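Local coordinates for protein NRD1 (Saccharomyces cerevisiae, PDB 3CLJ) that binds the phosphorylated C-terminal domain of RNA polymerase II through its CTD-interacting domain, as part of the Nrd1-Nab3-Sen1 transcription termination complex, at residues T29-A32 against L33-D37; L105-A108 against I109-N113; N113-H116 against K117-R121; L123-I126 against W127-G131. All coordinates share one frame; numbering follows the deposited sequence.

Contact 1: residues T29-A32 against L33-D37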
loop_
_atom_site.group_PDB
_atom_site.type_symbol
_atom_site.label_atom_id
_atom_site.label_comp_id
_atom_site.label_asym_id
_atom_site.label_seq_id
_atom_site.Cartn_x
_atom_site.Cartn_y
_atom_site.Cartn_z
ATOM N N THR A 29 6.811 2.683 8.205
ATOM C CA THR A 29 7.406 1.454 7.684
ATOM C C THR A 29 8.317 0.842 8.763
ATOM O O THR A 29 8.347 -0.394 8.979
ATOM C CB THR A 29 8.170 1.731 6.382
ATOM O OG1 THR A 29 7.249 2.257 5.397
ATOM C CG2 THR A 29 8.797 0.447 5.842
ATOM N N THR A 30 9.042 1.719 9.452
ATOM C CA THR A 30 9.865 1.283 10.582
ATOM C C THR A 30 9.010 0.695 11.704
ATOM O O THR A 30 9.347 -0.362 12.263
ATOM C CB THR A 30 10.798 2.407 11.060
ATOM O OG1 THR A 30 11.668 2.723 9.963
ATOM C CG2 THR A 30 11.649 1.958 12.284
ATOM N N TYR A 31 7.877 1.338 11.979
ATOM C CA TYR A 31 6.966 0.802 12.964
ATOM C C TYR A 31 6.481 -0.586 12.511
ATOM O O TYR A 31 6.409 -1.507 13.321
ATOM C CB TYR A 31 5.771 1.738 13.206
ATOM C CG TYR A 31 4.850 1.166 14.277
ATOM C CD1 TYR A 31 5.029 1.520 15.595
ATOM C CD2 TYR A 31 3.833 0.234 13.956
ATOM C CE1 TYR A 31 4.221 0.994 16.608
ATOM C CE2 TYR A 31 3.031 -0.315 14.955
ATOM C CZ TYR A 31 3.238 0.072 16.291
ATOM O OH TYR A 31 2.472 -0.426 17.328
ATOM N N ALA A 32 6.112 -0.728 11.231
ATOM C CA ALA A 32 5.571 -1.996 10.730
ATOM C C ALA A 32 6.558 -3.173 10.925
ATOM O O ALA A 32 6.158 -4.279 11.331
ATOM C CB ALA A 32 5.130 -1.866 9.243
ATOM N N LEU A 33 7.834 -2.927 10.620
ATOM C CA LEU A 33 8.903 -3.947 10.754
ATOM C C LEU A 33 9.266 -4.291 12.216
ATOM O O LEU A 33 9.717 -5.404 12.522
ATOM C CB LEU A 33 10.144 -3.510 9.977
ATOM C CG LEU A 33 10.139 -3.495 8.445
ATOM C CD1 LEU A 33 11.409 -2.681 8.020
ATOM C CD2 LEU A 33 10.189 -4.919 7.842
ATOM N N ASP A 34 9.067 -3.323 13.108
ATOM C CA ASP A 34 9.288 -3.484 14.528
ATOM C C ASP A 34 8.142 -4.201 15.241
ATOM O O ASP A 34 8.293 -4.613 16.386
ATOM C CB ASP A 34 9.453 -2.113 15.172
ATOM C CG ASP A 34 10.819 -1.512 14.929
ATOM O OD1 ASP A 34 11.695 -2.179 14.324
ATOM O OD2 ASP A 34 11.013 -0.359 15.353
ATOM N N HIS A 35 6.985 -4.296 14.586
ATOM C CA HIS A 35 5.807 -4.824 15.253
ATOM C C HIS A 35 5.080 -5.761 14.277
ATOM O O HIS A 35 3.873 -5.639 14.052
ATOM C CB HIS A 35 4.904 -3.662 15.734
ATOM C CG HIS A 35 5.565 -2.729 16.715
ATOM N ND1 HIS A 35 5.586 -2.955 18.072
ATOM C CD2 HIS A 35 6.233 -1.562 16.526
ATOM C CE1 HIS A 35 6.247 -1.982 18.678
ATOM N NE2 HIS A 35 6.653 -1.122 17.761
ATOM N N ILE A 36 5.826 -6.699 13.692
ATOM C CA ILE A 36 5.244 -7.703 12.801
ATOM C C ILE A 36 4.178 -8.552 13.537
ATOM O O ILE A 36 3.195 -8.998 12.924
ATOM C CB ILE A 36 6.345 -8.588 12.124
ATOM C CG1 ILE A 36 7.089 -7.785 11.044
ATOM C CG2 ILE A 36 5.767 -9.875 11.507
ATOM C CD1 ILE A 36 8.539 -8.229 10.867
ATOM N N ASP A 37 4.361 -8.747 14.845
ATOM C CA ASP A 37 3.396 -9.534 15.657
ATOM C C ASP A 37 1.941 -8.995 15.571
ATOM O O ASP A 37 1.009 -9.771 15.487
ATOM C CB ASP A 37 3.899 -9.782 17.110
ATOM C CG ASP A 37 3.895 -8.514 18.007
ATOM O OD1 ASP A 37 4.338 -7.399 17.633
ATOM O OD2 ASP A 37 3.472 -8.656 19.167
#
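Leu33 N donates to Thr29 O at 3.1 Å, and Asp34 N donates to Thr30 O at the same distance. His35 N makes a weak, long bond to Ala32 O (3.4 Å), one residue short of the helical spacing, as the chain leaves helix 22-34. Ala32 is buried, and its carbonyl O is hydrogen-bonded to Tyr72 OH of helix 58-77; a methyl group fits this close-packed side. At the outer side the rings of Tyr31 and His35 form an offset stack, centroids 4.0 Å apart and planes inclined by 22°. Tyr31 CG stands anti to the backbone N (chi1 -178°), which swings the phenol along the helix toward its end. There His35 CD2 sits over one face of the phenol, displaced to the rim, 3.3 Å from Tyr31 CE1. The same imidazole has Tyr31 O at its edge, in plane, 3.2 Å from His35 CD2. Phe6 also meets the Tyr31 ring, while Tyr31 OH is hydrogen-bonded to a glycerol, probably from the crystallisation liquor. More loosely, Thr30 and Asp34 run side by side. An i, i+4 aromatic pair thus spans the C-terminal end of a helix in the all-helical CID fold.

Contact 2: residues L105-A108 against I109-N113; sequences LSDA and IAKSN
Asp107 and Lys111 meet because their first torsions differ: Asp107 CG lies anti to its amide nitrogen (chi1 -164°), holding the carboxylate out beside the helix, whereas Lys111 CG lies anti to the carbonyl carbon (chi1 -67°) and its chain runs back to meet it. A final bend about the CD-CE bond (chi4 49°) turns the ammonium onto Asp107 OD1. Lys111 NZ reaches this oxygen at 3.0 Å on its syn side, slightly out of the carboxylate plane, in a hydrogen-bonded salt bridge. On the way, Lys111 CD passes 3.5 Å from Asp107 OD1, so the methylenes lie against the acid as well. The other oxygen, Asp107 OD2, pairs with Lys58 of helix 58-77; the carboxylate is thereby shared between two lysines, which probably favours its ionised form.

This is an i, i+4 ion pair on the last turns of helix 90-111 in the CID helical bundle, and the helix finishes beside it. Ser112 has a short side chain well placed to reach back: Ser112 OG gives a hydrogen bond to Ala108 O at 2.6 Å, coming from above the carbonyl plane. Lys111 N, bonded to Asp107 O at 3.0 Å, adds a weak bond to the same Ala108 oxygen.

On the buried side Ile109 N donates to Leu105 O at 2.9 Å, and Ile109 CG1 lies against that carbonyl oxygen at 3.4 Å. The branched Ile109 and Leu105 fill the interior, both touching Ile120 of helix 114-130. Ala108, with only a methyl group, lets Lys58 and Leu62 of helix 58-77 come close.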
loop_
_atom_site.group_PDB
_atom_site.type_symbol
_atom_site.label_atom_id
_atom_site.label_comp_id
_atom_site.label_asym_id
_atom_site.label_seq_id
_atom_site.Cartn_x
_atom_site.Cartn_y
_atom_site.Cartn_z
ATOM N N LEU A 105 -6.344 -0.779 -6.122
ATOM C CA LEU A 105 -5.818 -0.188 -7.377
ATOM C C LEU A 105 -6.877 0.373 -8.305
ATOM O O LEU A 105 -6.713 1.480 -8.814
ATOM C CB LEU A 105 -5.028 -1.245 -8.184
ATOM C CG LEU A 105 -3.639 -1.544 -7.591
ATOM C CD1 LEU A 105 -3.130 -2.972 -8.071
ATOM C CD2 LEU A 105 -2.630 -0.404 -7.900
ATOM N N SER A 106 -7.946 -0.403 -8.573
ATOM C CA SER A 106 -8.994 0.059 -9.472
ATOM C C SER A 106 -9.576 1.367 -8.980
ATOM O O SER A 106 -9.763 2.283 -9.773
ATOM C CB SER A 106 -10.103 -1.007 -9.671
ATOM O OG SER A 106 -9.443 -2.185 -10.151
ATOM N N ASP A 107 -9.875 1.442 -7.682
ATOM C CA ASP A 107 -10.409 2.662 -7.106
ATOM C C ASP A 107 -9.385 3.815 -7.143
ATOM O O ASP A 107 -9.744 4.931 -7.463
ATOM C CB ASP A 107 -10.874 2.444 -5.654
ATOM C CG ASP A 107 -11.769 3.545 -5.165
ATOM O OD1 ASP A 107 -12.668 3.969 -5.944
ATOM O OD2 ASP A 107 -11.648 3.948 -3.984
ATOM N N ALA A 108 -8.137 3.552 -6.773
ATOM C CA ALA A 108 -7.119 4.618 -6.779
ATOM C C ALA A 108 -6.988 5.202 -8.186
ATOM O O ALA A 108 -6.934 6.427 -8.336
ATOM C CB ALA A 108 -5.753 4.091 -6.256
ATOM N N ILE A 109 -6.966 4.313 -9.213
ATOM C CA ILE A 109 -6.817 4.731 -10.609
ATOM C C ILE A 109 -8.015 5.581 -11.043
ATOM O O ILE A 109 -7.840 6.681 -11.602
ATOM C CB ILE A 109 -6.558 3.555 -11.542
ATOM C CG1 ILE A 109 -5.122 3.055 -11.347
ATOM C CG2 ILE A 109 -6.799 3.953 -13.007
ATOM C CD1 ILE A 109 -4.873 1.610 -11.910
ATOM N N ALA A 110 -9.221 5.106 -10.726
ATOM C CA ALA A 110 -10.496 5.771 -11.088
ATOM C C ALA A 110 -10.589 7.177 -10.439
ATOM O O ALA A 110 -11.199 8.086 -10.958
ATOM C CB ALA A 110 -11.675 4.911 -10.629
ATOM N N LYS A 111 -9.998 7.340 -9.273
ATOM C CA LYS A 111 -10.089 8.606 -8.591
ATOM C C LYS A 111 -8.892 9.549 -8.822
ATOM O O LYS A 111 -8.910 10.687 -8.381
ATOM C CB LYS A 111 -10.323 8.325 -7.113
ATOM C CG LYS A 111 -11.713 7.685 -6.835
ATOM C CD LYS A 111 -11.834 7.291 -5.352
ATOM C CE LYS A 111 -13.286 7.288 -4.880
ATOM N NZ LYS A 111 -14.171 6.530 -5.799
ATOM N N SER A 112 -7.870 9.061 -9.533
ATOM C CA SER A 112 -6.621 9.802 -9.766
ATOM C C SER A 112 -6.644 10.643 -11.069
ATOM O O SER A 112 -7.310 10.301 -12.062
ATOM C CB SER A 112 -5.413 8.856 -9.785
ATOM O OG SER A 112 -5.144 8.332 -8.506
ATOM N N ASN A 113 -5.905 11.751 -11.055
ATOM C CA ASN A 113 -5.749 12.531 -12.264
ATOM C C ASN A 113 -4.746 11.786 -13.132
ATOM O O ASN A 113 -4.202 10.754 -12.735
ATOM C CB ASN A 113 -5.357 14.007 -11.978
ATOM C CG ASN A 113 -3.970 14.163 -11.298
ATOM O OD1 ASN A 113 -3.159 13.222 -11.200
ATOM N ND2 ASN A 113 -3.692 15.379 -10.856
#

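Contact 3: residues N113-H116 against K117-R121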
loop_
_atom_site.group_PDB
_atom_site.type_symbol
_atom_site.label_atom_id
_atom_site.label_comp_id
_atom_site.label_asym_id
_atom_site.label_seq_id
_atom_site.Cartn_x
_atom_site.Cartn_y
_atom_site.Cartn_z
ATOM N N ASN A 113 -5.905 11.751 -11.055
ATOM C CA ASN A 113 -5.749 12.531 -12.264
ATOM C C ASN A 113 -4.746 11.786 -13.132
ATOM O O ASN A 113 -4.202 10.754 -12.735
ATOM C CB ASN A 113 -5.357 14.007 -11.978
ATOM C CG ASN A 113 -3.970 14.163 -11.298
ATOM O OD1 ASN A 113 -3.159 13.222 -11.200
ATOM N ND2 ASN A 113 -3.692 15.379 -10.856
ATOM N N GLN A 114 -4.511 12.298 -14.324
ATOM C CA GLN A 114 -3.610 11.665 -15.278
ATOM C C GLN A 114 -2.187 11.475 -14.701
ATOM O O GLN A 114 -1.558 10.398 -14.824
ATOM C CB GLN A 114 -3.573 12.388 -16.624
ATOM C CG GLN A 114 -4.818 12.174 -17.497
ATOM C CD GLN A 114 -5.323 10.737 -17.536
ATOM O OE1 GLN A 114 -4.550 9.778 -17.633
ATOM N NE2 GLN A 114 -6.635 10.588 -17.457
ATOM N N ASP A 115 -1.698 12.531 -14.046
ATOM C CA ASP A 115 -0.404 12.534 -13.399
ATOM C C ASP A 115 -0.272 11.360 -12.381
ATOM O O ASP A 115 0.714 10.608 -12.374
ATOM C CB ASP A 115 -0.243 13.890 -12.707
ATOM C CG ASP A 115 0.995 13.956 -11.880
ATOM O OD1 ASP A 115 2.043 13.656 -12.499
ATOM O OD2 ASP A 115 0.924 14.270 -10.652
ATOM N N HIS A 116 -1.272 11.221 -11.521
ATOM C CA HIS A 116 -1.248 10.243 -10.476
ATOM C C HIS A 116 -1.491 8.828 -11.067
ATOM O O HIS A 116 -0.862 7.848 -10.643
ATOM C CB HIS A 116 -2.302 10.616 -9.440
ATOM C CG HIS A 116 -1.829 11.577 -8.393
ATOM N ND1 HIS A 116 -2.393 11.636 -7.135
ATOM C CD2 HIS A 116 -0.856 12.527 -8.415
ATOM C CE1 HIS A 116 -1.780 12.568 -6.423
ATOM N NE2 HIS A 116 -0.835 13.114 -7.173
ATOM N N LYS A 117 -2.383 8.734 -12.065
ATOM C CA LYS A 117 -2.577 7.461 -12.805
ATOM C C LYS A 117 -1.243 6.945 -13.310
ATOM O O LYS A 117 -0.968 5.741 -13.229
ATOM C CB LYS A 117 -3.501 7.649 -13.996
ATOM C CG LYS A 117 -4.979 7.739 -13.646
ATOM C CD LYS A 117 -5.824 7.330 -14.845
ATOM C CE LYS A 117 -6.989 8.304 -15.161
ATOM N NZ LYS A 117 -7.895 8.527 -13.983
ATOM N N GLU A 118 -0.407 7.864 -13.815
ATOM C CA GLU A 118 0.871 7.454 -14.426
ATOM C C GLU A 118 1.899 6.995 -13.422
ATOM O O GLU A 118 2.698 6.115 -13.700
ATOM C CB GLU A 118 1.368 8.319 -15.614
ATOM C CG GLU A 118 0.465 8.159 -16.921
ATOM C CD GLU A 118 0.370 6.718 -17.577
ATOM O OE1 GLU A 118 1.332 6.358 -18.304
ATOM O OE2 GLU A 118 -0.676 5.986 -17.425
ATOM N N LYS A 119 1.839 7.602 -12.226
ATOM C CA LYS A 119 2.639 7.210 -11.078
ATOM C C LYS A 119 2.166 5.857 -10.527
ATOM O O LYS A 119 2.995 5.049 -10.064
ATOM C CB LYS A 119 2.601 8.312 -9.984
ATOM C CG LYS A 119 3.470 9.530 -10.378
ATOM C CD LYS A 119 3.114 10.811 -9.600
ATOM C CE LYS A 119 4.026 12.061 -10.020
ATOM N NZ LYS A 119 3.329 13.375 -9.671
ATOM N N ILE A 120 0.859 5.613 -10.545
ATOM C CA ILE A 120 0.379 4.257 -10.180
ATOM C C ILE A 120 0.906 3.190 -11.173
ATOM O O ILE A 120 1.438 2.164 -10.768
ATOM C CB ILE A 120 -1.174 4.191 -10.052
ATOM C CG1 ILE A 120 -1.668 5.124 -8.924
ATOM C CG2 ILE A 120 -1.668 2.663 -9.931
ATOM C CD1 ILE A 120 -3.150 5.390 -8.896
ATOM N N ARG A 121 0.792 3.458 -12.468
ATOM C CA ARG A 121 1.382 2.588 -13.503
ATOM C C ARG A 121 2.855 2.234 -13.223
ATOM O O ARG A 121 3.213 1.055 -13.271
ATOM C CB ARG A 121 1.153 3.238 -14.868
ATOM C CG ARG A 121 1.010 2.280 -16.058
ATOM C CD ARG A 121 2.338 1.667 -16.530
ATOM N NE ARG A 121 2.488 1.662 -17.984
ATOM C CZ ARG A 121 1.498 1.617 -18.876
ATOM N NH1 ARG A 121 0.238 1.548 -18.502
ATOM N NH2 ARG A 121 1.775 1.655 -20.163
#
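Lys119 and Asp115 form an i, i+4 salt bridge on the first turns of helix 114-130, just after the N-cap Asn113. From Lys119 CB, which sits 3.6 Å from His116 O, the chain goes on through CG and CD alongside the carbonyl oxygen of Asp115, with Lys119 CG 3.6 Å from it. The chain beyond CG is extended, so CE arrives beside the carboxylate and NZ at its end. Lys119 NZ then lies 2.7 Å from Asp115 OD2, approached on the syn side and 16° out of the carboxylate plane, with a longer, weak bond to Asp115 OD1. Asp115 meets it with CG anti to the backbone N (chi1 174°), a torsion that holds the acid out beside the helix, where the lysine chain, running back, can meet it. Lysine suits this place because its long aliphatic part can also rest on Leu59 and Tyr63 of helix 58-77 while its charge stays at the surface, where NZ also bonds to a glycerol.

An aspartate near the start of a helix is favourably placed, since its negative charge should interact well with the helix dipole. Asparagine suits the cap for a different reason: its short side chain brings Asn113 OD1 to His116 N, which donates to it at 2.8 Å, nearly along the C=O axis, and so satisfies an amide that has no earlier turn to bond to. The backbone follows with Lys117 N on Asn113 O and, at 2.8 Å, Ile120 N on His116 O. Lys117 itself curls back, its NZ bonding to Ser112 O and Ile109 O.

Contact 4: residues L123-I126 against W127-G131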
loop_
_atom_site.group_PDB
_atom_site.type_symbol
_atom_site.label_atom_id
_atom_site.label_comp_id
_atom_site.label_asym_id
_atom_site.label_seq_id
_atom_site.Cartn_x
_atom_site.Cartn_y
_atom_site.Cartn_z
ATOM N N LEU A 123 4.490 2.375 -10.339
ATOM C CA LEU A 123 4.451 1.566 -9.166
ATOM C C LEU A 123 4.049 0.113 -9.463
ATOM O O LEU A 123 4.649 -0.844 -8.907
ATOM C CB LEU A 123 3.477 2.249 -8.173
ATOM C CG LEU A 123 3.554 1.992 -6.696
ATOM C CD1 LEU A 123 4.916 2.408 -6.093
ATOM C CD2 LEU A 123 2.305 2.594 -5.954
ATOM N N LEU A 124 3.017 -0.081 -10.315
ATOM C CA LEU A 124 2.712 -1.440 -10.840
ATOM C C LEU A 124 3.924 -2.116 -11.466
ATOM O O LEU A 124 4.113 -3.348 -11.346
ATOM C CB LEU A 124 1.531 -1.413 -11.858
ATOM C CG LEU A 124 0.205 -1.122 -11.117
ATOM C CD1 LEU A 124 -0.972 -0.847 -12.063
ATOM C CD2 LEU A 124 -0.116 -2.319 -10.136
ATOM N N ASP A 125 4.751 -1.324 -12.155
ATOM C CA ASP A 125 5.942 -1.883 -12.813
ATOM C C ASP A 125 7.003 -2.341 -11.819
ATOM O O ASP A 125 7.612 -3.409 -11.968
ATOM C CB ASP A 125 6.513 -0.884 -13.825
ATOM C CG ASP A 125 5.640 -0.773 -15.076
ATOM O OD1 ASP A 125 4.767 -1.660 -15.265
ATOM O OD2 ASP A 125 5.819 0.188 -15.877
ATOM N N ILE A 126 7.207 -1.536 -10.787
ATOM C CA ILE A 126 8.046 -1.906 -9.636
ATOM C C ILE A 126 7.474 -3.134 -8.904
ATOM O O ILE A 126 8.220 -4.064 -8.603
ATOM C CB ILE A 126 8.216 -0.665 -8.701
ATOM C CG1 ILE A 126 9.191 0.350 -9.338
ATOM C CG2 ILE A 126 8.617 -1.035 -7.264
ATOM C CD1 ILE A 126 8.771 1.730 -8.947
ATOM N N TRP A 127 6.167 -3.185 -8.660
ATOM C CA TRP A 127 5.581 -4.393 -8.038
ATOM C C TRP A 127 5.840 -5.648 -8.873
ATOM O O TRP A 127 6.194 -6.715 -8.354
ATOM C CB TRP A 127 4.075 -4.170 -7.815
ATOM C CG TRP A 127 3.845 -3.132 -6.732
ATOM C CD1 TRP A 127 4.844 -2.501 -5.975
ATOM C CD2 TRP A 127 2.602 -2.596 -6.259
ATOM N NE1 TRP A 127 4.292 -1.654 -5.072
ATOM C CE2 TRP A 127 2.918 -1.691 -5.194
ATOM C CE3 TRP A 127 1.255 -2.823 -6.575
ATOM C CZ2 TRP A 127 1.949 -1.032 -4.465
ATOM C CZ3 TRP A 127 0.295 -2.137 -5.866
ATOM C CH2 TRP A 127 0.640 -1.245 -4.821
ATOM N N ASP A 128 5.633 -5.509 -10.179
ATOM C CA ASP A 128 5.894 -6.567 -11.157
ATOM C C ASP A 128 7.363 -7.002 -11.080
ATOM O O ASP A 128 7.672 -8.182 -10.946
ATOM C CB ASP A 128 5.552 -6.039 -12.568
ATOM C CG ASP A 128 5.673 -7.096 -13.651
ATOM O OD1 ASP A 128 4.772 -7.972 -13.773
ATOM O OD2 ASP A 128 6.658 -7.050 -14.391
ATOM N N ARG A 129 8.287 -6.060 -11.151
ATOM C CA ARG A 129 9.701 -6.482 -11.106
ATOM C C ARG A 129 10.138 -7.109 -9.761
ATOM O O ARG A 129 10.965 -8.007 -9.756
ATOM C CB ARG A 129 10.641 -5.400 -11.622
ATOM C CG ARG A 129 11.240 -5.766 -12.988
ATOM C CD ARG A 129 10.650 -5.004 -14.192
ATOM N NE ARG A 129 9.179 -5.042 -14.283
ATOM C CZ ARG A 129 8.466 -4.483 -15.267
ATOM N NH1 ARG A 129 9.070 -3.839 -16.274
ATOM N NH2 ARG A 129 7.145 -4.579 -15.256
ATOM N N SER A 130 9.480 -6.713 -8.657
ATOM C CA SER A 130 9.745 -7.215 -7.281
ATOM C C SER A 130 9.159 -8.561 -6.904
ATOM O O SER A 130 9.669 -9.220 -5.975
ATOM C CB SER A 130 9.210 -6.216 -6.241
ATOM O OG SER A 130 9.915 -4.990 -6.377
ATOM N N GLY A 131 8.068 -8.953 -7.574
ATOM C CA GLY A 131 7.324 -10.114 -7.144
ATOM C C GLY A 131 6.306 -9.773 -6.062
ATOM O O GLY A 131 5.742 -10.681 -5.464
#
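Over one face of the Trp127 indole lies Leu123 O, 3.2 Å above the plane and displaced toward the rim. Leu123 CD2 packs on Trp127 CZ2 at 3.9 Å, and Leu124 CD2 approaches Trp127 CE3 obliquely at 3.8 Å. Phe133 meets the indole edge-to-face, and NE1 donates to Asp66 on helix 58-77, satisfying the one polar atom of a buried ring. Tryptophan is apt here, broad enough to touch helix 90-111 as well.

Asp125 CB lies over one face of the Arg129 guanidinium, and Asp128 CB is at its edge, in plane; the Asp125 carboxylate plane is turned 40° from it. Bends at chi2 and chi3 put the guanidinium there. Arg129 NH2 forms a salt bridge with Asp128 OD2 at 2.7 Å, its hydrogen bond weak because it is bent. Asp125 OD1, 3.8 Å from Arg129 NH2 and well out of the guanidinium plane, adds a long, purely electrostatic pairing that completes a three-residue network.

At the helix end Ile126 O takes two donors, Ser130 N and Ser130 OG, each at 2.9 Å; the hydroxyl comes from above the carbonyl plane. Gly131 follows with positive phi, comfortable for glycine, and ends the helix. The chemistry therefore divides the turn: an apolar face anchors the helix in the CID core, while the outer acids are balanced by arginines, Asp128 by Arg129 and Asp125 mainly by Arg142.

In the fold
Along the chain the four contacts come in numerical order within one CID domain. Contact 1 stands apart, at the end of helix 22-34; its centre is 28 Å from that of contact 2 and 29 Å from that of contact 3, across the chain's centre. Contacts 2 and 3 share Asn113 at the junction of helices 90-111 and 114-130, with centres about 8 Å apart. Contact 4 is farther along helix 114-130, yet its Leu124 and Trp127 return to Leu105 of contact 2. Helix 58-77 touches side chains of all four contacts, so these local helix turns sit around one common helix in the domain that recognises the polymerase tail.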